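PDB 7K4O: carboxylic ester hydrolase from Aspergillus niger, which hydrolyses carboxylic esters as a serine esterase of the tannase family, probably cleaving the galloyl ester bonds of tannins. Local coordinates for residues G409-F414 and E453-Y458; T459-G464 and Q512-W517; Q479-V484 and T496-T501. All blocks are in the same frame, centred on the assembly; numbering follows the deposited sequence.

Overall arrangement
Interactions 1 and 2 lie at the 455-460 edge of the central mixed sheet; interaction 3 lies beside it, about 12 Å from interaction 1 between centres. Interaction 1 pairs strands 410-416 and 455-460; interaction 2, about 14 Å away between centres, sets the end of the latter strand against residues 512-517. Interaction 3 is about 11 Å from interaction 2, and its strand 498-502 neighbours strand 511-514 in a small antiparallel sheet; Leu514 N probably donates to Leu498 O, 2.9 Å away. Strands 410-416 and 455-460 lead toward the loops carrying Asp419 and His465, which with Ser186 form a probable catalytic triad, Ser186 and His465 themselves lining the gallic acid pocket. Interaction 3 carries a surface glycan.

Interaction 1: residues G409-F414 and E453-Y458; sequences GKVIHF and EWYRLY
Strands 410-414 and 455-458 run parallel, 4.7 Å apart at closest approach and 18° from exact alignment, joined by a ladder in which Val411 N donates to Trp454 O, Arg456 N to Val411 O, His413 N to Arg456 O and Tyr458 N to His413 O. On the face holding Val411, His413, Tyr455 and Leu457, the imidazole and the phenol lie rim to rim, their planes only 8° apart. His413 and Tyr455 both have CG anti to the backbone N, so the two side chains rise together and His413 ND1 meets Tyr455 OH at 2.8 Å in a hydrogen bond. Leu457 CD1 sits over the middle of the imidazole face, a CH-pi contact 3.6 Å from the ring centroid. Ser427 of helix 425-438 binds NE2, so both ring nitrogens are engaged and the ring's rotation is fixed. Val411 CG1 packs beside Tyr455 CD1 at 3.8 Å. Across the sheet, Ile412 CG2 meets Tyr458 CE1 more loosely, and Tyr458 OH bonds to Pro495 O. With helices 425-438 and 444-452 between its strands, this is a beta-alpha-beta crossover at the edge of an alpha/beta-hydrolase sheet.

Interaction 2: residues T459-G464 and Q512-W517; sequences TVPGAG and QQLCAW
Here the last strand of the alpha/beta-hydrolase sheet leaves the sheet through a type II beta turn, Val460 to Ala463, and its end packs against strand 511-514 of a small antiparallel sheet. The turn is closed by Ala463 N donating to Val460 O at 3.2 Å. Pro461 and Gly462 are its central residues, and the positive phi of Gly462 (68°) is what a type II turn has at its third position.

The direct contact is apolar and centres on Leu514. Its CG is anti to the carbonyl carbon (chi1 -50°), and chi2 of 176° turns the fork so that each methyl faces a different partner. CD2 touches Pro461 CD at 3.6 Å, while CD1 reaches Val460 CG2 at 4.0 Å; both side chains cross the leucine obliquely. Thr459 O lies 4.0 Å from both Leu514 CD1 and Leu514 CD2, so the fork of the leucine rests against the backbone as well as the side chains. Pro476 touches both Pro461 and Leu514 and thus extends the apolar patch into strand 476-477. Pro461 also packs on Val262, a residue of the calcium site, which places the turn beside the calcium-binding loop.

Covalent anchoring comes from Cys515, whose SG forms a disulfide with Cys532, tying the 512-517 segment to strand 529-533.

The polar link is indirect. CB of Thr459 points away from 512-517, and its OG1 is bound to Arg520 and Asp417. The backbones of the two segments, too far apart here to pair directly, are bridged by one water that accepts from Thr459 N at 2.9 Å and donates to Cys515 O at 2.7 Å.

Interaction 3: residues Q479-V484 and T496-T501; sequences QTNMAV and TTLNAT. With NAG (2-acetamido-2-deoxy-beta-D-glucopyranose), chain B; MAN (alpha-D-mannopyranose), chain C; FWN (2-[2-(2-ethoxyethoxy)ethoxy]ethanol), chain S.
Thr480 holds OG1 between its backbone N and carbonyl carbon (chi1 57°), the crowded position, while Asn499 has CG anti to its own backbone N (chi1 -155°); together these torsions bring the hydroxyl to the side-chain amide. Asn499 ND2 donates to Thr480 OG1 at 3.0 Å, with the oxygen close to the amide plane and an N-H...O angle of 153°. The same nitrogen is bonded covalently to C1 of the N-acetylglucosamine, so its one remaining hydrogen is spent on the threonine. Asn499 OD1 is held by Gln513 and Asn511, and the linkage amide is thereby gripped at both ends.

One water receives a hydrogen bond from Thr480 OG1 at 2.7 Å and donates to Asn481 OD1 and Asn499 O, tying the start of the helix to the strand backbone. A second water donates to Thr480 OG1, accepts from Gln479 N and also bonds Thr501 OG1.

The contact seats the first turn of helix 481-491, with Thr480 at the N-cap position, against strand 498-502, the middle strand of a three-stranded antiparallel sheet. Val484 N returns to Thr480 O in that turn, and Val484 reaches the strand with both methyls: CG1 meets Leu498 CD1 at 3.9 Å and CG2 meets Asn499 CB. Asn481 crosses Leu498 at about a right angle, its OD1 lying 3.5 Å from CD1.

The glycan folds back over the protein. Thr501 OG1 shares a hydrogen bond with O6 of the N-acetylglucosamine at 2.8 Å, and Thr480 CB approaches the acetyl oxygen O7. Farther out, Gln479 stretches its extended chain to a mannose, whose O4 donates to OE1 at 2.7 Å, while NE2 is tied to Ser47 O.

Interaction 1: residues G409-F414 and E453-Y458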
loop_
_atom_site.group_PDB
_atom_site.type_symbol
_atom_site.label_atom_id
_atom_site.label_comp_id
_atom_site.label_asym_id
_atom_site.label_seq_id
_atom_site.Cartn_x
_atom_site.Cartn_y
_atom_site.Cartn_z
ATOM N N GLY A 409 -5.344 19.010 -6.509
ATOM C CA GLY A 409 -4.501 17.940 -5.975
ATOM C C GLY A 409 -3.999 16.971 -7.027
ATOM O O GLY A 409 -4.606 16.758 -8.108
ATOM N N LYS A 410 -2.875 16.358 -6.700
ATOM C CA LYS A 410 -2.152 15.384 -7.551
ATOM C C LYS A 410 -1.919 14.077 -6.792
ATOM O O LYS A 410 -1.650 14.108 -5.577
ATOM C CB LYS A 410 -0.798 15.954 -7.978
ATOM C CG LYS A 410 -0.856 17.278 -8.715
ATOM C CD LYS A 410 -1.631 17.232 -9.985
ATOM C CE LYS A 410 -1.253 18.359 -10.935
ATOM N NZ LYS A 410 -1.741 19.672 -10.451
ATOM N N VAL A 411 -1.959 12.955 -7.519
ATOM C CA VAL A 411 -1.627 11.634 -6.959
ATOM C C VAL A 411 -0.596 10.944 -7.839
ATOM O O VAL A 411 -0.804 10.875 -9.070
ATOM C CB VAL A 411 -2.884 10.754 -6.804
ATOM C CG1 VAL A 411 -2.536 9.357 -6.332
ATOM C CG2 VAL A 411 -3.910 11.410 -5.885
ATOM N N ILE A 412 0.394 10.359 -7.208
ATOM C CA ILE A 412 1.311 9.335 -7.790
ATOM C C ILE A 412 0.994 8.029 -7.059
ATOM O O ILE A 412 1.142 7.965 -5.838
ATOM C CB ILE A 412 2.802 9.713 -7.642
ATOM C CG1 ILE A 412 3.140 10.934 -8.479
ATOM C CG2 ILE A 412 3.667 8.514 -7.968
ATOM C CD1 ILE A 412 4.508 11.487 -8.212
ATOM N N HIS A 413 0.502 7.064 -7.803
ATOM C CA HIS A 413 0.108 5.737 -7.295
ATOM C C HIS A 413 1.012 4.699 -7.970
ATOM O O HIS A 413 1.108 4.701 -9.206
ATOM C CB HIS A 413 -1.364 5.569 -7.624
ATOM C CG HIS A 413 -2.037 4.306 -7.215
ATOM N ND1 HIS A 413 -3.373 4.126 -7.467
ATOM C CD2 HIS A 413 -1.590 3.171 -6.639
ATOM C CE1 HIS A 413 -3.728 2.912 -7.037
ATOM N NE2 HIS A 413 -2.675 2.301 -6.528
ATOM N N PHE A 414 1.600 3.823 -7.191
ATOM C CA PHE A 414 2.471 2.763 -7.767
ATOM C C PHE A 414 2.156 1.422 -7.131
ATOM O O PHE A 414 1.620 1.339 -6.026
ATOM C CB PHE A 414 3.954 3.115 -7.636
ATOM C CG PHE A 414 4.464 3.190 -6.235
ATOM C CD1 PHE A 414 4.289 4.350 -5.486
ATOM C CD2 PHE A 414 5.141 2.118 -5.670
ATOM C CE1 PHE A 414 4.700 4.383 -4.168
ATOM C CE2 PHE A 414 5.567 2.171 -4.366
ATOM C CZ PHE A 414 5.373 3.321 -3.629
ATOM N N GLU A 453 -4.006 13.912 -16.164
ATOM C CA GLU A 453 -3.519 15.280 -15.815
ATOM C C GLU A 453 -3.216 15.364 -14.304
ATOM O O GLU A 453 -2.459 16.271 -13.894
ATOM C CB GLU A 453 -4.577 16.325 -16.123
ATOM C CG GLU A 453 -4.869 16.560 -17.618
ATOM C CD GLU A 453 -5.980 17.559 -17.872
ATOM O OE1 GLU A 453 -6.376 17.729 -19.035
ATOM O OE2 GLU A 453 -6.516 18.127 -16.902
ATOM N N TRP A 454 -3.806 14.528 -13.454
ATOM C CA TRP A 454 -3.695 14.736 -11.988
ATOM C C TRP A 454 -3.593 13.433 -11.173
ATOM O O TRP A 454 -3.217 13.494 -10.011
ATOM C CB TRP A 454 -4.819 15.654 -11.487
ATOM C CG TRP A 454 -6.180 15.086 -11.709
ATOM C CD1 TRP A 454 -6.905 15.179 -12.857
ATOM C CD2 TRP A 454 -6.973 14.304 -10.780
ATOM N NE1 TRP A 454 -8.126 14.559 -12.710
ATOM C CE2 TRP A 454 -8.177 13.983 -11.459
ATOM C CE3 TRP A 454 -6.814 13.869 -9.459
ATOM C CZ2 TRP A 454 -9.210 13.253 -10.865
ATOM C CZ3 TRP A 454 -7.822 13.071 -8.914
ATOM C CH2 TRP A 454 -8.985 12.803 -9.598
ATOM N N TYR A 455 -3.901 12.270 -11.713
ATOM C CA TYR A 455 -3.838 10.984 -10.974
ATOM C C TYR A 455 -3.203 9.961 -11.915
ATOM O O TYR A 455 -3.838 9.531 -12.860
ATOM C CB TYR A 455 -5.227 10.528 -10.495
ATOM C CG TYR A 455 -5.334 9.107 -9.983
ATOM C CD1 TYR A 455 -4.213 8.374 -9.580
ATOM C CD2 TYR A 455 -6.584 8.496 -9.855
ATOM C CE1 TYR A 455 -4.333 7.049 -9.131
ATOM C CE2 TYR A 455 -6.716 7.193 -9.379
ATOM C CZ TYR A 455 -5.583 6.453 -9.068
ATOM O OH TYR A 455 -5.696 5.164 -8.649
ATOM N N ARG A 456 -1.939 9.674 -11.681
ATOM C CA ARG A 456 -1.106 8.804 -12.519
ATOM C C ARG A 456 -0.741 7.559 -11.735
ATOM O O ARG A 456 -0.438 7.622 -10.544
ATOM C CB ARG A 456 0.115 9.581 -13.042
ATOM C CG ARG A 456 -0.286 10.781 -13.881
ATOM C CD ARG A 456 0.883 11.680 -14.309
ATOM N NE ARG A 456 1.637 10.996 -15.332
ATOM C CZ ARG A 456 1.307 10.940 -16.623
ATOM N NH1 ARG A 456 0.246 11.568 -17.098
ATOM N NH2 ARG A 456 2.096 10.278 -17.448
ATOM N N LEU A 457 -0.765 6.433 -12.449
ATOM C CA LEU A 457 -0.576 5.091 -11.901
ATOM C C LEU A 457 0.565 4.392 -12.645
ATOM O O LEU A 457 0.580 4.415 -13.907
ATOM C CB LEU A 457 -1.889 4.315 -12.076
ATOM C CG LEU A 457 -1.817 2.826 -11.780
ATOM C CD1 LEU A 457 -1.471 2.533 -10.318
ATOM C CD2 LEU A 457 -3.144 2.189 -12.170
ATOM N N TYR A 458 1.436 3.757 -11.902
ATOM C CA TYR A 458 2.656 3.127 -12.449
ATOM C C TYR A 458 2.830 1.747 -11.830
ATOM O O TYR A 458 2.852 1.631 -10.602
ATOM C CB TYR A 458 3.894 3.996 -12.182
ATOM C CG TYR A 458 3.779 5.436 -12.591
ATOM C CD1 TYR A 458 3.210 6.346 -11.719
ATOM C CD2 TYR A 458 4.283 5.918 -13.796
ATOM C CE1 TYR A 458 3.105 7.688 -12.024
ATOM C CE2 TYR A 458 4.182 7.266 -14.107
ATOM C CZ TYR A 458 3.606 8.158 -13.220
ATOM O OH TYR A 458 3.466 9.511 -13.489
#

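Interaction 2: residues T459-G464 and Q512-W517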
loop_
_atom_site.group_PDB
_atom_site.type_symbol
_atom_site.label_atom_id
_atom_site.label_comp_id
_atom_site.label_asym_id
_atom_site.label_seq_id
_atom_site.Cartn_x
_atom_site.Cartn_y
_atom_site.Cartn_z
ATOM N N THR A 459 3.002 0.700 -12.639
ATOM C CA THR A 459 3.427 -0.594 -12.070
ATOM C C THR A 459 4.946 -0.684 -12.041
ATOM O O THR A 459 5.639 0.021 -12.846
ATOM C CB THR A 459 2.758 -1.799 -12.763
ATOM O OG1 THR A 459 3.342 -2.055 -14.044
ATOM C CG2 THR A 459 1.253 -1.623 -12.897
ATOM N N VAL A 460 5.469 -1.469 -11.120
ATOM C CA VAL A 460 6.942 -1.554 -10.918
ATOM C C VAL A 460 7.385 -2.959 -11.334
ATOM O O VAL A 460 7.149 -3.939 -10.601
ATOM C CB VAL A 460 7.348 -1.236 -9.477
ATOM C CG1 VAL A 460 8.862 -1.128 -9.360
ATOM C CG2 VAL A 460 6.656 0.050 -8.991
ATOM N N PRO A 461 8.117 -3.073 -12.467
ATOM C CA PRO A 461 8.605 -4.377 -12.932
ATOM C C PRO A 461 9.330 -5.183 -11.875
ATOM O O PRO A 461 10.220 -4.697 -11.190
ATOM C CB PRO A 461 9.585 -4.021 -14.073
ATOM C CG PRO A 461 9.044 -2.743 -14.621
ATOM C CD PRO A 461 8.473 -2.002 -13.406
ATOM N N GLY A 462 8.884 -6.440 -11.727
ATOM C CA GLY A 462 9.485 -7.427 -10.811
ATOM C C GLY A 462 9.354 -7.164 -9.320
ATOM O O GLY A 462 9.739 -8.010 -8.536
ATOM N N ALA A 463 8.851 -6.006 -8.875
ATOM C CA ALA A 463 8.833 -5.649 -7.450
ATOM C C ALA A 463 7.791 -6.483 -6.677
ATOM O O ALA A 463 6.774 -6.957 -7.262
ATOM C CB ALA A 463 8.547 -4.168 -7.298
ATOM N N GLY A 464 8.089 -6.641 -5.417
ATOM C CA GLY A 464 7.267 -7.408 -4.473
ATOM C C GLY A 464 6.247 -6.473 -3.844
ATOM O O GLY A 464 5.706 -5.618 -4.569
ATOM N N GLN A 512 16.087 3.921 -14.124
ATOM C CA GLN A 512 15.041 3.445 -15.055
ATOM C C GLN A 512 13.804 4.328 -14.922
ATOM O O GLN A 512 13.692 5.085 -13.942
ATOM C CB GLN A 512 14.651 1.997 -14.758
ATOM C CG GLN A 512 15.624 1.000 -15.378
ATOM C CD GLN A 512 15.129 -0.430 -15.314
ATOM O OE1 GLN A 512 13.942 -0.721 -15.432
ATOM N NE2 GLN A 512 16.071 -1.330 -15.097
ATOM N N GLN A 513 12.991 4.295 -15.947
ATOM C CA GLN A 513 11.729 5.028 -15.992
ATOM C C GLN A 513 10.573 4.025 -15.958
ATOM O O GLN A 513 10.668 2.972 -16.603
ATOM C CB GLN A 513 11.706 5.927 -17.204
ATOM C CG GLN A 513 12.791 7.028 -17.174
ATOM C CD GLN A 513 12.658 7.907 -15.947
ATOM O OE1 GLN A 513 11.571 8.384 -15.662
ATOM N NE2 GLN A 513 13.763 8.155 -15.251
ATOM N N LEU A 514 9.459 4.419 -15.332
ATOM C CA LEU A 514 8.214 3.581 -15.309
ATOM C C LEU A 514 7.123 4.230 -16.124
ATOM O O LEU A 514 6.837 5.440 -15.980
ATOM C CB LEU A 514 7.788 3.363 -13.857
ATOM C CG LEU A 514 8.810 2.887 -12.854
ATOM C CD1 LEU A 514 8.190 2.825 -11.453
ATOM C CD2 LEU A 514 9.361 1.520 -13.221
ATOM N N CYS A 515 6.527 3.463 -17.047
ATOM C CA CYS A 515 5.399 3.886 -17.900
ATOM C C CYS A 515 4.150 4.152 -17.044
ATOM O O CYS A 515 3.921 3.412 -16.058
ATOM C CB CYS A 515 5.058 2.816 -18.943
ATOM S SG CYS A 515 6.436 2.541 -20.096
ATOM N N ALA A 516 3.418 5.186 -17.401
ATOM C CA ALA A 516 2.136 5.581 -16.792
ATOM C C ALA A 516 1.034 4.795 -17.468
ATOM O O ALA A 516 0.905 4.837 -18.707
ATOM C CB ALA A 516 1.875 7.053 -16.953
ATOM N N TRP A 517 0.241 4.117 -16.655
ATOM C CA TRP A 517 -1.008 3.465 -17.100
ATOM C C TRP A 517 -1.783 4.441 -17.950
ATOM O O TRP A 517 -1.893 5.617 -17.620
ATOM C CB TRP A 517 -1.831 3.029 -15.858
ATOM C CG TRP A 517 -3.089 2.306 -16.217
ATOM C CD1 TRP A 517 -4.340 2.815 -16.304
ATOM C CD2 TRP A 517 -3.177 0.939 -16.674
ATOM N NE1 TRP A 517 -5.210 1.853 -16.765
ATOM C CE2 TRP A 517 -4.513 0.710 -17.020
ATOM C CE3 TRP A 517 -2.233 -0.071 -16.892
ATOM C CZ2 TRP A 517 -4.947 -0.507 -17.551
ATOM C CZ3 TRP A 517 -2.667 -1.296 -17.374
ATOM C CH2 TRP A 517 -3.998 -1.482 -17.723
HETATM O O HOH W 1 3.225 0.829 -15.521
#

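Interaction 3: residues Q479-V484 and T496-T501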
loop_
_atom_site.group_PDB
_atom_site.type_symbol
_atom_site.label_atom_id
_atom_site.label_comp_id
_atom_site.label_asym_id
_atom_site.label_seq_id
_atom_site.Cartn_x
_atom_site.Cartn_y
_atom_site.Cartn_z
ATOM N N GLN A 479 12.341 5.242 -5.810
ATOM C CA GLN A 479 12.957 5.680 -4.552
ATOM C C GLN A 479 12.876 7.203 -4.399
ATOM O O GLN A 479 13.218 7.714 -3.343
ATOM C CB GLN A 479 14.411 5.199 -4.515
ATOM C CG GLN A 479 15.122 5.473 -3.189
ATOM C CD GLN A 479 16.551 4.906 -3.195
ATOM O OE1 GLN A 479 17.297 5.141 -4.158
ATOM N NE2 GLN A 479 16.950 4.265 -2.104
ATOM N N THR A 480 12.381 7.911 -5.385
ATOM C CA THR A 480 12.490 9.389 -5.423
ATOM C C THR A 480 11.099 10.024 -5.558
ATOM O O THR A 480 10.940 11.058 -6.200
ATOM C CB THR A 480 13.484 9.780 -6.537
ATOM O OG1 THR A 480 13.067 9.244 -7.798
ATOM C CG2 THR A 480 14.908 9.404 -6.153
ATOM N N ASN A 481 10.057 9.404 -4.983
ATOM C CA ASN A 481 8.700 9.914 -5.223
ATOM C C ASN A 481 8.479 11.278 -4.578
ATOM O O ASN A 481 7.672 12.039 -5.142
ATOM C CB ASN A 481 7.637 8.925 -4.783
ATOM C CG ASN A 481 7.590 7.712 -5.681
ATOM O OD1 ASN A 481 8.048 7.745 -6.839
ATOM N ND2 ASN A 481 6.939 6.653 -5.197
ATOM N N MET A 482 9.086 11.583 -3.445
ATOM C CA MET A 482 8.856 12.898 -2.800
ATOM C C MET A 482 9.447 14.006 -3.690
ATOM O O MET A 482 8.759 15.017 -3.991
ATOM C CB MET A 482 9.460 12.940 -1.411
ATOM C CG MET A 482 9.126 14.184 -0.666
ATOM S SD MET A 482 7.313 14.350 -0.328
ATOM C CE MET A 482 7.474 15.764 0.774
ATOM N N ALA A 483 10.647 13.779 -4.219
ATOM C CA ALA A 483 11.249 14.783 -5.128
ATOM C C ALA A 483 10.380 14.936 -6.382
ATOM O O ALA A 483 10.189 16.084 -6.846
ATOM C CB ALA A 483 12.691 14.406 -5.490
ATOM N N VAL A 484 9.869 13.837 -6.945
ATOM C CA VAL A 484 9.059 13.907 -8.185
ATOM C C VAL A 484 7.763 14.665 -7.898
ATOM O O VAL A 484 7.311 15.486 -8.742
ATOM C CB VAL A 484 8.843 12.496 -8.769
ATOM C CG1 VAL A 484 7.782 12.480 -9.863
ATOM C CG2 VAL A 484 10.169 11.945 -9.261
ATOM N N THR A 496 5.817 12.352 -16.724
ATOM C CA THR A 496 5.420 11.501 -17.865
ATOM C C THR A 496 5.719 10.033 -17.569
ATOM O O THR A 496 4.804 9.166 -17.700
ATOM C CB THR A 496 6.136 12.010 -19.118
ATOM O OG1 THR A 496 5.855 13.409 -19.207
ATOM C CG2 THR A 496 5.651 11.325 -20.359
ATOM N N THR A 497 6.954 9.721 -17.246
ATOM C CA THR A 497 7.338 8.427 -16.655
ATOM C C THR A 497 7.686 8.689 -15.192
ATOM O O THR A 497 8.060 9.831 -14.837
ATOM C CB THR A 497 8.494 7.763 -17.409
ATOM O OG1 THR A 497 9.584 8.696 -17.422
ATOM C CG2 THR A 497 8.063 7.360 -18.796
ATOM N N LEU A 498 7.601 7.674 -14.341
ATOM C CA LEU A 498 8.008 7.831 -12.937
ATOM C C LEU A 498 9.470 7.405 -12.771
ATOM O O LEU A 498 9.846 6.313 -13.235
ATOM C CB LEU A 498 7.098 7.011 -12.021
ATOM C CG LEU A 498 7.382 7.167 -10.523
ATOM C CD1 LEU A 498 7.190 8.616 -10.118
ATOM C CD2 LEU A 498 6.431 6.263 -9.718
ATOM N N ASN A 499 10.256 8.286 -12.163
ATOM C CA ASN A 499 11.683 8.029 -11.923
ATOM C C ASN A 499 11.839 6.761 -11.100
ATOM O O ASN A 499 11.092 6.571 -10.106
ATOM C CB ASN A 499 12.293 9.225 -11.205
ATOM C CG ASN A 499 13.776 9.353 -11.427
ATOM O OD1 ASN A 499 14.267 9.108 -12.551
ATOM N ND2 ASN A 499 14.455 9.731 -10.358
ATOM N N ALA A 500 12.837 5.931 -11.397
ATOM C CA ALA A 500 13.109 4.720 -10.615
ATOM C C ALA A 500 14.594 4.373 -10.589
ATOM O O ALA A 500 15.369 4.896 -11.423
ATOM C CB ALA A 500 12.292 3.580 -11.144
ATOM N N THR A 501 14.956 3.544 -9.640
ATOM C CA THR A 501 16.369 3.185 -9.375
ATOM C C THR A 501 16.472 1.707 -9.096
ATOM O O THR A 501 15.604 1.151 -8.411
ATOM C CB THR A 501 16.946 4.006 -8.227
ATOM O OG1 THR A 501 16.688 5.380 -8.497
ATOM C CG2 THR A 501 18.427 3.752 -8.066
HETATM C C1 NAG B . 15.885 9.930 -10.456
HETATM C C2 NAG B . 16.284 11.151 -9.682
HETATM C C3 NAG B . 17.796 11.371 -9.839
HETATM C C4 NAG B . 18.548 10.110 -9.418
HETATM C C5 NAG B . 18.011 8.945 -10.239
HETATM C C6 NAG B . 18.644 7.601 -9.871
HETATM C C7 NAG B . 14.683 12.903 -9.382
HETATM C C8 NAG B . 13.884 14.048 -9.802
HETATM N N2 NAG B . 15.559 12.272 -10.173
HETATM O O3 NAG B . 18.193 12.453 -8.982
HETATM O O4 NAG B . 19.945 10.348 -9.750
HETATM O O5 NAG B . 16.607 8.830 -9.991
HETATM O O6 NAG B . 18.067 6.569 -10.612
HETATM O O7 NAG B . 14.514 12.596 -8.244
HETATM C C1 MAN C . 22.970 7.679 -4.369
HETATM C C2 MAN C . 21.852 7.804 -3.293
HETATM C C3 MAN C . 21.118 6.467 -3.257
HETATM C C4 MAN C . 20.458 6.133 -4.593
HETATM C C5 MAN C . 21.517 6.232 -5.709
HETATM C C6 MAN C . 20.965 6.275 -7.099
HETATM O O2 MAN C . 20.925 8.838 -3.650
HETATM O O3 MAN C . 20.226 6.606 -2.157
HETATM O O4 MAN C . 19.941 4.801 -4.546
HETATM O O5 MAN C . 22.317 7.433 -5.618
HETATM O O6 MAN C . 22.081 6.208 -8.132
HETATM O O4 FWN S . 13.710 19.878 -3.715
HETATM C C5 FWN S . 13.316 18.713 -4.359
HETATM C C6 FWN S . 12.564 18.892 -5.627
HETATM O O7 FWN S . 12.809 18.110 -6.717
HETATM C C8 FWN S . 13.802 18.487 -7.589
HETATM C C9 FWN S . 14.440 17.413 -8.390
HETATM O O10 FWN S . 15.599 16.831 -7.899
HETATM C C11 FWN S . 16.576 16.417 -8.786
HETATM C C12 FWN S . 17.721 15.674 -8.221
HETATM O O13 FWN S . 18.400 16.313 -7.199
HETATM C C14 FWN S . 19.323 15.584 -6.469
HETATM C C1 FWN S . 19.917 16.152 -5.220
HETATM O O HOH W 2 14.015 6.386 -7.973
HETATM O O HOH W 3 17.370 6.775 -6.328
HETATM O O HOH W 4 10.644 7.952 -7.876
#